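Local coordinates for iron aquisition yersiniabactin synthesis enzyme, YbtT (Escherichia coli, PDB 6BA9), which acts as a low-specificity type II thioesterase that maintains production of the metallophore yersiniabactin by its nonribosomal peptide/polyketide assembly line, at residues Pro83-Phe97 and Pro110-His122. The protein carries 1 engineered substitution. Sequence-based numbering, arbitrary orientation.
Engineered in segment 83-97: Ala90 (natural residue Ser).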
# COMPACT_ATOMS: atom_id res chain seq x y z
N PRO A 83 -2.29 12.47 -14.93
CA PRO A 83 -1.96 12.70 -13.52
C PRO A 83 -1.98 11.38 -12.75
O PRO A 83 -3.03 10.75 -12.63
CB PRO A 83 -3.08 13.62 -13.03
CG PRO A 83 -3.71 14.18 -14.24
CD PRO A 83 -3.51 13.19 -15.34
N LEU A 84 -0.83 10.98 -12.23
CA LEU A 84 -0.67 9.70 -11.54
C LEU A 84 -0.66 9.95 -10.04
O LEU A 84 0.11 10.78 -9.53
CB LEU A 84 0.64 9.03 -11.96
CG LEU A 84 0.97 7.73 -11.20
CD1 LEU A 84 -0.00 6.61 -11.55
CD2 LEU A 84 2.39 7.30 -11.51
N LEU A 85 -1.51 9.21 -9.33
CA LEU A 85 -1.52 9.18 -7.87
C LEU A 85 -1.13 7.79 -7.40
O LEU A 85 -1.70 6.79 -7.85
CB LEU A 85 -2.92 9.53 -7.35
CG LEU A 85 -3.47 10.90 -7.77
CD1 LEU A 85 -4.93 11.02 -7.35
CD2 LEU A 85 -2.66 12.00 -7.14
N LEU A 86 -0.13 7.70 -6.53
CA LEU A 86 0.30 6.43 -5.95
C LEU A 86 -0.17 6.36 -4.51
O LEU A 86 0.04 7.31 -3.76
CB LEU A 86 1.82 6.32 -5.95
CG LEU A 86 2.46 6.01 -7.28
CD1 LEU A 86 3.97 6.27 -7.20
CD2 LEU A 86 2.20 4.56 -7.64
N ALA A 87 -0.81 5.26 -4.14
CA ALA A 87 -1.30 5.06 -2.78
C ALA A 87 -0.90 3.68 -2.28
O ALA A 87 -0.74 2.74 -3.06
CB ALA A 87 -2.82 5.17 -2.73
N GLY A 88 -0.77 3.54 -0.97
CA GLY A 88 -0.55 2.23 -0.38
C GLY A 88 -0.93 2.23 1.08
O GLY A 88 -0.85 3.26 1.75
N HIS A 89 -1.35 1.06 1.57
CA HIS A 89 -1.72 0.85 2.96
C HIS A 89 -0.79 -0.18 3.58
O HIS A 89 -0.58 -1.26 3.00
CB HIS A 89 -3.17 0.37 3.06
CG HIS A 89 -3.70 0.32 4.46
ND1 HIS A 89 -3.94 1.46 5.21
CD2 HIS A 89 -4.03 -0.73 5.24
CE1 HIS A 89 -4.43 1.10 6.39
NE2 HIS A 89 -4.48 -0.22 6.44
N ALA A 90 -0.25 0.14 4.75
CA ALA A 90 0.63 -0.77 5.50
C ALA A 90 1.82 -1.12 4.62
O ALA A 90 2.49 -0.20 4.12
CB ALA A 90 -0.18 -1.92 6.11
N MET A 91 2.11 -2.39 4.35
CA MET A 91 3.22 -2.73 3.47
C MET A 91 3.14 -1.96 2.16
O MET A 91 4.16 -1.58 1.58
CB MET A 91 3.18 -4.23 3.15
CG MET A 91 4.05 -4.68 2.01
SD MET A 91 3.85 -6.46 1.76
CE MET A 91 4.91 -6.69 0.35
N GLY A 92 1.92 -1.80 1.64
CA GLY A 92 1.76 -1.12 0.36
C GLY A 92 2.23 0.31 0.39
O GLY A 92 2.65 0.84 -0.63
N ALA A 93 2.16 0.97 1.55
CA ALA A 93 2.68 2.33 1.64
C ALA A 93 4.19 2.37 1.42
O ALA A 93 4.71 3.31 0.82
CB ALA A 93 2.34 2.95 2.99
N GLN A 94 4.90 1.35 1.89
CA GLN A 94 6.34 1.29 1.70
C GLN A 94 6.67 1.13 0.22
O GLN A 94 7.56 1.80 -0.30
CB GLN A 94 6.94 0.13 2.49
CG GLN A 94 6.67 0.17 4.00
CD GLN A 94 6.94 -1.15 4.67
OE1 GLN A 94 6.81 -2.21 4.06
NE2 GLN A 94 7.29 -1.10 5.94
N VAL A 95 5.94 0.25 -0.47
CA VAL A 95 6.15 0.07 -1.90
C VAL A 95 5.78 1.34 -2.66
O VAL A 95 6.51 1.75 -3.57
CB VAL A 95 5.39 -1.16 -2.43
CG1 VAL A 95 5.61 -1.28 -3.94
CG2 VAL A 95 5.87 -2.43 -1.74
N ALA A 96 4.66 1.97 -2.31
CA ALA A 96 4.24 3.19 -2.99
C ALA A 96 5.28 4.29 -2.82
O ALA A 96 5.61 4.99 -3.78
CB ALA A 96 2.89 3.66 -2.43
N PHE A 97 5.81 4.44 -1.60
CA PHE A 97 6.87 5.42 -1.35
C PHE A 97 8.10 5.15 -2.20
O PHE A 97 8.61 6.05 -2.88
CB PHE A 97 7.22 5.38 0.14
CG PHE A 97 8.43 6.19 0.51
CD1 PHE A 97 8.41 7.56 0.39
CD2 PHE A 97 9.55 5.58 1.00
CE1 PHE A 97 9.54 8.31 0.77
CE2 PHE A 97 10.66 6.32 1.37
CZ PHE A 97 10.65 7.68 1.25
N PRO A 110 5.15 12.16 -10.50
CA PRO A 110 3.84 11.74 -9.97
C PRO A 110 3.14 12.94 -9.32
O PRO A 110 3.79 13.82 -8.77
CB PRO A 110 4.20 10.68 -8.92
CG PRO A 110 5.63 10.35 -9.14
CD PRO A 110 6.28 11.51 -9.82
N GLN A 111 1.82 12.98 -9.42
CA GLN A 111 1.07 14.12 -8.89
C GLN A 111 0.74 14.00 -7.41
O GLN A 111 0.42 15.01 -6.77
CB GLN A 111 -0.20 14.34 -9.71
CG GLN A 111 0.12 14.62 -11.17
CD GLN A 111 1.01 15.82 -11.35
OE1 GLN A 111 0.61 16.94 -11.05
NE2 GLN A 111 2.24 15.59 -11.84
N GLY A 112 0.82 12.82 -6.83
CA GLY A 112 0.49 12.68 -5.44
C GLY A 112 0.89 11.32 -4.93
O GLY A 112 0.92 10.35 -5.70
N LEU A 113 1.19 11.26 -3.63
CA LEU A 113 1.54 10.05 -2.89
C LEU A 113 0.67 9.99 -1.64
O LEU A 113 0.63 10.95 -0.86
CB LEU A 113 3.01 10.07 -2.48
CG LEU A 113 3.46 8.91 -1.60
CD1 LEU A 113 3.29 7.54 -2.31
CD2 LEU A 113 4.90 9.16 -1.15
N ILE A 114 -0.02 8.86 -1.44
CA ILE A 114 -0.89 8.64 -0.29
C ILE A 114 -0.30 7.48 0.53
O ILE A 114 -0.26 6.33 0.05
CB ILE A 114 -2.36 8.40 -0.68
CG1 ILE A 114 -2.92 9.58 -1.50
CG2 ILE A 114 -3.21 8.17 0.57
CD1 ILE A 114 -2.94 9.34 -2.98
N ILE A 115 0.17 7.80 1.73
CA ILE A 115 0.76 6.85 2.67
C ILE A 115 -0.29 6.61 3.75
O ILE A 115 -0.67 7.54 4.47
CB ILE A 115 2.04 7.46 3.28
CG1 ILE A 115 3.09 7.67 2.20
CG2 ILE A 115 2.56 6.64 4.46
CD1 ILE A 115 3.61 6.44 1.59
N SER A 116 -0.78 5.38 3.87
CA SER A 116 -1.85 5.05 4.79
C SER A 116 -1.42 3.94 5.75
O SER A 116 -0.90 2.90 5.33
CB SER A 116 -3.04 4.62 3.95
OG SER A 116 -4.16 4.20 4.71
N GLY A 117 -1.70 4.13 7.05
CA GLY A 117 -1.60 3.05 8.01
C GLY A 117 -0.28 2.31 8.03
O GLY A 117 -0.27 1.07 8.07
N CYS A 118 0.83 3.06 8.06
CA CYS A 118 2.16 2.46 8.01
C CYS A 118 3.12 3.31 8.81
O CYS A 118 3.10 4.54 8.70
CB CYS A 118 2.64 2.41 6.55
SG CYS A 118 4.16 1.48 6.28
N HIS A 119 3.97 2.66 9.60
CA HIS A 119 5.05 3.36 10.27
C HIS A 119 6.08 3.85 9.25
O HIS A 119 6.24 3.30 8.15
CB HIS A 119 5.75 2.43 11.26
CG HIS A 119 6.34 1.22 10.61
ND1 HIS A 119 5.58 0.13 10.25
CD2 HIS A 119 7.60 0.96 10.21
CE1 HIS A 119 6.35 -0.75 9.65
NE2 HIS A 119 7.58 -0.28 9.62
N ALA A 120 6.82 4.88 9.64
CA ALA A 120 7.80 5.49 8.75
C ALA A 120 9.03 4.59 8.56
O ALA A 120 9.29 3.70 9.38
CB ALA A 120 8.24 6.81 9.35
N PRO A 121 9.81 4.81 7.48
CA PRO A 121 10.90 3.87 7.15
C PRO A 121 12.08 3.84 8.12
O PRO A 121 12.86 2.88 8.04
CB PRO A 121 11.34 4.30 5.75
CG PRO A 121 10.14 5.00 5.18
CD PRO A 121 9.54 5.72 6.35
N HIS A 122 12.23 4.81 9.02
CA HIS A 122 13.26 4.71 10.05
C HIS A 122 12.76 4.05 11.32
O HIS A 122 13.52 3.97 12.30
CB HIS A 122 13.85 6.09 10.36
CG HIS A 122 12.86 7.05 10.94
ND1 HIS A 122 11.88 7.64 10.17
CD2 HIS A 122 12.70 7.53 12.19
CE1 HIS A 122 11.15 8.44 10.93
NE2 HIS A 122 11.62 8.38 12.17
O HOH W 1 1.81 12.31 -12.94
O HOH W 2 8.10 1.61 6.81
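Pro83 rests its CA and CB on CG of Gln111 where strands 84-89 and 112-116 begin to run side by side in parallel. Leu84 O then accepts a hydrogen bond from the backbone N of Gln111 at 2.8 Å, and the backbone bonds continue through Leu86 and Gly88, the register pairing Leu85 with Gly112 and Ala87 with Ile114. Leu85 sends CD2 over Gly112, whose missing side chain leaves room for the methyl. On the same face the small Ala87 lies against Ile114, CB to CB 3.9 Å. At Gly88 any side chain would run into Gly92 O of the following helix, so glycine suits the place. His89 holds CG anti to the backbone N (chi1 -172°), which brings ND1 to Ser116 OG at 2.8 Å; its NE2 bonds to His226 O, and Ser116 OG also bonds to Tyr228. Ala90, engineered in place of the natural serine, occupies the N-cap position of helix 91-105 at the tight strand-to-helix turn, the nucleophile elbow of alpha/beta hydrolases, with positive phi (58°); its N reaches Ser116 O at 2.9 Å. Along the helix, Ala93 is small enough for its CB to come within 3.6 Å of Cys118 CB and 4.0 Å of Ile115 CD1. Gln94 NE2 shares a water with His119 O, while its OE1 bonds to Thr172 OG1; Phe97 meets Leu113 CD2 at its ring edge. Backbone bonds and apolar helix packing thus hold this beta-alpha-beta unit together, while Ser116, bonded to His89 ND1 and Ala90 N, fixes the elbow against strand 112-116.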